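Pyridoxamine 5'-phosphate oxidase-related, FMN-binding protein (Mycobacterium smegmatis, PDB 6ECI) binds flavin-adenine dinucleotide and probably sequesters it, a role linked to protecting mycobacteria against hypoxic and oxidative stress. Local coordinates at residues Ile24-Asp29 with His33-Asn38; Glu92-Glu97 with Trp114-Pro119. All coordinates share one frame; numbering follows the deposited sequence.

Contact 1: Ile24-Asp29 with His33-Asn38; sequences IVTTVD and HIFPIN. With FAD (flavin-adenine dinucleotide), chain U.
Ile24 pairs with Phe35 and Thr26 with His33 as the two hydrogen-bonded pairs of an antiparallel strand pairing, with Val25 and Ile34 as the non-hydrogen-bonded pair between them. Four backbone bonds close it: Ile24 N to Phe35 O (2.7 Å), Phe35 N to Ile24 O, Thr26 N to His33 O and His33 N to Thr26 O. CA-H...O contacts run alongside these bonds, from Ile34 CA to Ile24 O and from Val25 CA to His33 O.

Side-chain packing divides between the faces. On one, Val25 CG2 rests 3.9 Å from Ile34 CG1. On the other, Ile24 CG1 touches Ile37 CD1 at 3.5 Å. On this second face the OG1 of Thr26 also meets the edge of the Phe35 ring at CE1, in the ring plane. With chi1 at 55°, this hydroxyl stands between its own backbone N and carbonyl carbon, on the side of Phe35. Ala59 and Ala60 of helix 55-60 touch Thr26, and Leu56 touches Phe35.

Strand 33-38 carries the cofactor contacts. Asn38 N donates to flavin O4 (3.1 Å), Pro36 O lies 3.1 Å from C5X of the ring system, and Phe35 CD2 approaches O3' of the ribityl chain at 3.8 Å. Asn38 is itself fixed through its side-chain amide, bonded to Ala20 O and Leu104 N. Pairs of this kind make up the beta hairpin 21-28/31-41, whose second strand forms one wall of the FAD pocket, which Ser79 and Thr123 of the second subunit complete by hydrogen bonds to the cofactor, in this member of the flavin/deazaflavin-dependent oxidoreductase family.

Contact 2: Glu92-Glu97 with Trp114-Pro119; sequences EADLAE and WVRVLP
A contact near the protein surface, built round a salt bridge whose arginine is buried, joins helix 92-99 to strand 114-119 of the antiparallel sheet, the helix segment running almost perpendicular to the strand (94°) with their axes 10.0 Å apart. Arg116 reaches out from the strand with its chain extended from CG to NE and grips a single carboxylate oxygen side-on: Asp94 OD1 takes NE at 2.6 Å on its syn lone pair and NH2 at 2.8 Å nearly along its C-O axis. Carboxylate and guanidinium are close to coplanar, 21° apart. NH2 also makes a weak bond to the backbone O of Asp94, and the CG of Glu97 packs 3.6 Å from that same Arg116 NH2. From the next residue of the helix, Leu95 CD1 meets CD1 of the Trp114 indole at 3.8 Å, their side chains crossing at about a right angle.

The other terminal nitrogen, Arg116 NH1, is bonded to Gln42 OE1 and Thr45 OG1, and Gln42 NE2 in turn bonds Glu97 O. Held by partners on several nitrogens, the guanidinium has its rotation fixed; its charge is met by Asp94, and the carboxylate of Glu97 lies near enough to add a favourable but probably weaker field.

Along the chain the two contacts come in series: the hairpin of contact 1 closes before helix 92-99 begins contact 2, and their centres lie about 19 Å apart. Both belong to one antiparallel sheet, contact 1 through strands 21-28 and 31-41 and contact 2 through strand 114-119, with strand 46-49 pairing with both 31-41 and 114-119. They touch directly where Ile24 CD1 packs on Val117 CG2 at 3.7 Å. Contact 1 is buried, meets the second subunit and lines the FAD pocket; contact 2 sits at the surface, fastening a helix to the sheet, although Trp114 lies beside the FAD-binding residue Arg49.

Contact 1: Ile24-Asp29 with His33-Asn38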
loop_
_atom_site.group_PDB
_atom_site.type_symbol
_atom_site.label_atom_id
_atom_site.label_comp_id
_atom_site.label_asym_id
_atom_site.label_seq_id
_atom_site.Cartn_x
_atom_site.Cartn_y
_atom_site.Cartn_z
ATOM N N ILE B 24 -3.783 4.777 1.401
ATOM C CA ILE B 24 -4.895 4.771 2.343
ATOM C C ILE B 24 -5.638 3.450 2.198
ATOM O O ILE B 24 -5.957 3.025 1.080
ATOM C CB ILE B 24 -5.838 5.959 2.089
ATOM C CG1 ILE B 24 -5.167 7.280 2.463
ATOM C CG2 ILE B 24 -7.135 5.792 2.867
ATOM C CD1 ILE B 24 -5.201 7.596 3.940
ATOM N N VAL B 25 -5.910 2.791 3.320
ATOM C CA VAL B 25 -6.655 1.536 3.336
ATOM C C VAL B 25 -7.927 1.760 4.138
ATOM O O VAL B 25 -7.868 2.111 5.324
ATOM C CB VAL B 25 -5.824 0.381 3.923
ATOM C CG1 VAL B 25 -6.671 -0.875 4.057
ATOM C CG2 VAL B 25 -4.605 0.111 3.054
ATOM N N THR B 26 -9.075 1.566 3.494
ATOM C CA THR B 26 -10.374 1.739 4.124
ATOM C C THR B 26 -11.102 0.404 4.177
ATOM O O THR B 26 -10.905 -0.465 3.321
ATOM C CB THR B 26 -11.225 2.772 3.375
ATOM O OG1 THR B 26 -11.336 2.396 1.996
ATOM C CG2 THR B 26 -10.591 4.150 3.472
ATOM N N THR B 27 -11.954 0.247 5.187
ATOM C CA THR B 27 -12.584 -1.034 5.482
ATOM C C THR B 27 -14.069 -0.848 5.751
ATOM O O THR B 27 -14.456 0.006 6.555
ATOM C CB THR B 27 -11.917 -1.701 6.686
ATOM O OG1 THR B 27 -10.509 -1.809 6.447
ATOM C CG2 THR B 27 -12.499 -3.082 6.917
ATOM N N VAL B 28 -14.893 -1.658 5.084
ATOM C CA VAL B 28 -16.341 -1.668 5.269
ATOM C C VAL B 28 -16.815 -3.111 5.123
ATOM O O VAL B 28 -16.810 -3.657 4.014
ATOM C CB VAL B 28 -17.074 -0.764 4.267
ATOM C CG1 VAL B 28 -18.564 -1.072 4.269
ATOM C CG2 VAL B 28 -16.846 0.693 4.597
ATOM N N ASP B 29 -17.212 -3.728 6.236
ATOM C CA ASP B 29 -17.901 -5.020 6.250
ATOM C C ASP B 29 -17.128 -6.086 5.465
ATOM O O ASP B 29 -17.527 -6.525 4.387
ATOM C CB ASP B 29 -19.327 -4.872 5.707
ATOM C CG ASP B 29 -20.313 -4.421 6.769
ATOM O OD1 ASP B 29 -20.039 -4.635 7.969
ATOM O OD2 ASP B 29 -21.365 -3.854 6.403
ATOM N N HIS B 33 -10.663 -1.564 0.738
ATOM C CA HIS B 33 -10.197 -0.878 -0.454
ATOM C C HIS B 33 -8.890 -0.179 -0.115
ATOM O O HIS B 33 -8.639 0.170 1.042
ATOM C CB HIS B 33 -11.227 0.134 -0.972
ATOM C CG HIS B 33 -12.364 -0.490 -1.720
ATOM N ND1 HIS B 33 -13.465 -1.029 -1.088
ATOM C CD2 HIS B 33 -12.569 -0.665 -3.048
ATOM C CE1 HIS B 33 -14.300 -1.506 -1.993
ATOM N NE2 HIS B 33 -13.779 -1.299 -3.191
ATOM N N ILE B 34 -8.045 0.008 -1.123
ATOM C CA ILE B 34 -6.758 0.664 -0.936
ATOM C C ILE B 34 -6.615 1.770 -1.972
ATOM O O ILE B 34 -6.979 1.593 -3.140
ATOM C CB ILE B 34 -5.588 -0.342 -1.009
ATOM C CG1 ILE B 34 -4.249 0.371 -0.807
ATOM C CG2 ILE B 34 -5.617 -1.115 -2.309
ATOM C CD1 ILE B 34 -3.095 -0.567 -0.533
ATOM N N PHE B 35 -6.105 2.919 -1.533
ATOM C CA PHE B 35 -5.987 4.110 -2.372
ATOM C C PHE B 35 -4.571 4.662 -2.281
ATOM O O PHE B 35 -4.206 5.276 -1.263
ATOM C CB PHE B 35 -6.994 5.174 -1.952
ATOM C CG PHE B 35 -8.410 4.687 -1.895
ATOM C CD1 PHE B 35 -8.904 4.074 -0.754
ATOM C CD2 PHE B 35 -9.257 4.855 -2.979
ATOM C CE1 PHE B 35 -10.210 3.628 -0.701
ATOM C CE2 PHE B 35 -10.566 4.413 -2.928
ATOM C CZ PHE B 35 -11.042 3.799 -1.790
ATOM N N PRO B 36 -3.745 4.468 -3.307
ATOM C CA PRO B 36 -2.439 5.137 -3.329
ATOM C C PRO B 36 -2.621 6.647 -3.355
ATOM O O PRO B 36 -3.443 7.179 -4.105
ATOM C CB PRO B 36 -1.793 4.618 -4.620
ATOM C CG PRO B 36 -2.514 3.345 -4.923
ATOM C CD PRO B 36 -3.922 3.558 -4.449
ATOM N N ILE B 37 -1.862 7.342 -2.513
ATOM C CA ILE B 37 -1.970 8.792 -2.404
ATOM C C ILE B 37 -0.579 9.400 -2.337
ATOM O O ILE B 37 0.339 8.831 -1.737
ATOM C CB ILE B 37 -2.795 9.226 -1.173
ATOM C CG1 ILE B 37 -2.226 8.607 0.107
ATOM C CG2 ILE B 37 -4.263 8.878 -1.352
ATOM C CD1 ILE B 37 -2.546 9.402 1.358
ATOM N N ASN B 38 -0.430 10.561 -2.967
ATOM C CA ASN B 38 0.718 11.422 -2.737
ATOM C C ASN B 38 0.505 12.162 -1.422
ATOM O O ASN B 38 -0.589 12.670 -1.162
ATOM C CB ASN B 38 0.881 12.392 -3.908
ATOM C CG ASN B 38 1.979 13.411 -3.688
ATOM O OD1 ASN B 38 1.857 14.562 -4.103
ATOM N ND2 ASN B 38 3.056 12.995 -3.033
HETATM P PA FAD U . -13.603 3.747 -8.585
HETATM O O1A FAD U . -14.156 4.015 -9.936
HETATM O O2A FAD U . -14.587 3.907 -7.420
HETATM O O5B FAD U . -12.928 2.324 -8.497
HETATM C C5B FAD U . -13.578 1.147 -9.017
HETATM C C4B FAD U . -12.597 0.004 -8.942
HETATM O O4B FAD U . -11.389 0.369 -9.640
HETATM C C3B FAD U . -12.136 -0.362 -7.538
HETATM O O3B FAD U . -13.046 -1.261 -6.914
HETATM C C2B FAD U . -10.773 -1.013 -7.796
HETATM O O2B FAD U . -10.854 -2.409 -8.059
HETATM C C1B FAD U . -10.268 -0.245 -9.025
HETATM N N9A FAD U . -9.297 0.788 -8.694
HETATM C C8A FAD U . -9.555 2.044 -8.209
HETATM N N7A FAD U . -8.483 2.761 -7.980
HETATM C C5A FAD U . -7.440 1.910 -8.333
HETATM C C6A FAD U . -6.044 2.075 -8.322
HETATM N N6A FAD U . -5.425 3.190 -7.933
HETATM N N1A FAD U . -5.292 1.031 -8.742
HETATM C C2A FAD U . -5.905 -0.086 -9.139
HETATM N N3A FAD U . -7.210 -0.354 -9.188
HETATM C C4A FAD U . -7.932 0.698 -8.770
HETATM N N1 FAD U . -6.186 10.218 -5.614
HETATM C C2 FAD U . -6.283 11.302 -4.792
HETATM O O2 FAD U . -7.380 11.772 -4.472
HETATM N N3 FAD U . -5.132 11.896 -4.304
HETATM C C4 FAD U . -3.837 11.496 -4.564
HETATM O O4 FAD U . -2.891 12.107 -4.069
HETATM C C4X FAD U . -3.745 10.341 -5.438
HETATM N N5 FAD U . -2.557 9.891 -5.741
HETATM C C5X FAD U . -2.472 8.786 -6.575
HETATM C C6 FAD U . -1.213 8.291 -6.908
HETATM C C7 FAD U . -1.074 7.185 -7.741
HETATM C C7M FAD U . 0.303 6.680 -8.079
HETATM C C8 FAD U . -2.221 6.555 -8.252
HETATM C C8M FAD U . -2.104 5.360 -9.160
HETATM C C9 FAD U . -3.481 7.047 -7.923
HETATM C C9A FAD U . -3.612 8.152 -7.090
HETATM N N10 FAD U . -4.873 8.672 -6.736
HETATM C C10 FAD U . -4.977 9.767 -5.911
HETATM C "C1'" FAD U . -6.106 8.055 -7.239
HETATM C "C2'" FAD U . -6.848 7.258 -6.174
HETATM O "O2'" FAD U . -6.329 5.929 -6.102
HETATM C "C3'" FAD U . -8.336 7.218 -6.523
HETATM O "O3'" FAD U . -9.104 7.787 -5.469
HETATM C "C4'" FAD U . -8.838 5.807 -6.806
HETATM O "O4'" FAD U . -8.366 5.445 -8.103
HETATM C "C5'" FAD U . -10.343 5.674 -6.691
HETATM O "O5'" FAD U . -10.971 6.602 -7.598
HETATM P P FAD U . -12.357 6.281 -8.276
HETATM O O1P FAD U . -12.343 6.780 -9.724
HETATM O O2P FAD U . -13.489 6.777 -7.462
HETATM O O3P FAD U . -12.363 4.695 -8.308
#

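Contact 2: Glu92-Glu97 with Trp114-Pro119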
loop_
_atom_site.group_PDB
_atom_site.type_symbol
_atom_site.label_atom_id
_atom_site.label_comp_id
_atom_site.label_asym_id
_atom_site.label_seq_id
_atom_site.Cartn_x
_atom_site.Cartn_y
_atom_site.Cartn_z
ATOM N N GLU B 92 -8.443 28.171 9.044
ATOM C CA GLU B 92 -7.498 29.083 8.405
ATOM C C GLU B 92 -6.058 28.764 8.790
ATOM O O GLU B 92 -5.151 28.857 7.954
ATOM C CB GLU B 92 -7.852 30.529 8.751
ATOM C CG GLU B 92 -9.352 30.788 8.738
ATOM C CD GLU B 92 -9.905 31.163 10.100
ATOM O OE1 GLU B 92 -9.745 30.372 11.055
ATOM O OE2 GLU B 92 -10.532 32.237 10.201
ATOM N N ALA B 93 -5.823 28.386 10.048
ATOM C CA ALA B 93 -4.485 27.954 10.439
ATOM C C ALA B 93 -4.123 26.637 9.765
ATOM O O ALA B 93 -3.048 26.506 9.170
ATOM C CB ALA B 93 -4.393 27.830 11.960
ATOM N N ASP B 94 -5.022 25.650 9.844
ATOM C CA ASP B 94 -4.799 24.372 9.174
ATOM C C ASP B 94 -4.623 24.561 7.672
ATOM O O ASP B 94 -3.734 23.954 7.062
ATOM C CB ASP B 94 -5.966 23.426 9.467
ATOM C CG ASP B 94 -5.645 21.972 9.153
ATOM O OD1 ASP B 94 -4.561 21.695 8.599
ATOM O OD2 ASP B 94 -6.487 21.101 9.453
ATOM N N LEU B 95 -5.455 25.408 7.062
ATOM C CA LEU B 95 -5.358 25.642 5.624
ATOM C C LEU B 95 -4.021 26.270 5.258
ATOM O O LEU B 95 -3.398 25.883 4.263
ATOM C CB LEU B 95 -6.513 26.531 5.159
ATOM C CG LEU B 95 -6.881 26.523 3.675
ATOM C CD1 LEU B 95 -7.408 25.160 3.260
ATOM C CD2 LEU B 95 -7.903 27.611 3.379
ATOM N N ALA B 96 -3.561 27.238 6.054
ATOM C CA ALA B 96 -2.292 27.894 5.756
ATOM C C ALA B 96 -1.127 26.918 5.862
ATOM O O ALA B 96 -0.169 27.000 5.085
ATOM C CB ALA B 96 -2.085 29.085 6.690
ATOM N N GLU B 97 -1.193 25.985 6.814
ATOM C CA GLU B 97 -0.129 24.996 6.940
ATOM C C GLU B 97 -0.149 24.010 5.777
ATOM O O GLU B 97 0.908 23.578 5.303
ATOM C CB GLU B 97 -0.250 24.262 8.276
ATOM C CG GLU B 97 0.790 23.171 8.493
ATOM C CD GLU B 97 2.200 23.718 8.636
ATOM O OE1 GLU B 97 2.350 24.929 8.900
ATOM O OE2 GLU B 97 3.161 22.934 8.484
ATOM N N TRP B 114 -8.148 19.428 0.998
ATOM C CA TRP B 114 -7.079 18.958 1.863
ATOM C C TRP B 114 -7.635 18.022 2.927
ATOM O O TRP B 114 -8.643 18.327 3.570
ATOM C CB TRP B 114 -6.369 20.134 2.528
ATOM C CG TRP B 114 -5.739 21.100 1.577
ATOM C CD1 TRP B 114 -6.273 22.271 1.122
ATOM C CD2 TRP B 114 -4.449 20.983 0.969
ATOM N NE1 TRP B 114 -5.394 22.889 0.265
ATOM C CE2 TRP B 114 -4.267 22.117 0.153
ATOM C CE3 TRP B 114 -3.432 20.027 1.033
ATOM C CZ2 TRP B 114 -3.110 22.321 -0.594
ATOM C CZ3 TRP B 114 -2.284 20.230 0.290
ATOM C CH2 TRP B 114 -2.131 21.368 -0.512
ATOM N N VAL B 115 -6.974 16.884 3.112
ATOM C CA VAL B 115 -7.340 15.907 4.127
ATOM C C VAL B 115 -6.091 15.558 4.923
ATOM O O VAL B 115 -4.988 15.496 4.368
ATOM C CB VAL B 115 -7.963 14.640 3.500
ATOM C CG1 VAL B 115 -8.476 13.697 4.580
ATOM C CG2 VAL B 115 -9.076 15.009 2.534
ATOM N N ARG B 116 -6.260 15.343 6.225
ATOM C CA ARG B 116 -5.184 14.890 7.096
ATOM C C ARG B 116 -5.608 13.614 7.801
ATOM O O ARG B 116 -6.748 13.496 8.258
ATOM C CB ARG B 116 -4.814 15.938 8.149
ATOM C CG ARG B 116 -4.092 17.164 7.630
ATOM C CD ARG B 116 -3.644 18.038 8.794
ATOM N NE ARG B 116 -3.352 19.408 8.387
ATOM C CZ ARG B 116 -2.169 19.827 7.947
ATOM N NH1 ARG B 116 -1.150 18.981 7.850
ATOM N NH2 ARG B 116 -2.005 21.096 7.602
ATOM N N VAL B 117 -4.688 12.661 7.891
ATOM C CA VAL B 117 -4.888 11.477 8.716
ATOM C C VAL B 117 -4.360 11.813 10.104
ATOM O O VAL B 117 -3.147 11.878 10.318
ATOM C CB VAL B 117 -4.186 10.247 8.130
ATOM C CG1 VAL B 117 -4.389 9.044 9.039
ATOM C CG2 VAL B 117 -4.711 9.953 6.741
ATOM N N LEU B 118 -5.271 12.062 11.043
ATOM C CA LEU B 118 -4.874 12.359 12.412
ATOM C C LEU B 118 -4.580 11.046 13.126
ATOM O O LEU B 118 -5.488 10.230 13.326
ATOM C CB LEU B 118 -5.962 13.150 13.138
ATOM C CG LEU B 118 -6.409 14.440 12.445
ATOM C CD1 LEU B 118 -7.305 15.254 13.363
ATOM C CD2 LEU B 118 -5.211 15.263 11.987
ATOM N N PRO B 119 -3.335 10.810 13.527
ATOM C CA PRO B 119 -2.957 9.471 13.984
ATOM C C PRO B 119 -3.517 9.148 15.359
ATOM O O PRO B 119 -3.504 9.976 16.272
ATOM C CB PRO B 119 -1.426 9.528 14.009
ATOM C CG PRO B 119 -1.129 10.954 14.279
ATOM C CD PRO B 119 -2.210 11.756 13.596
#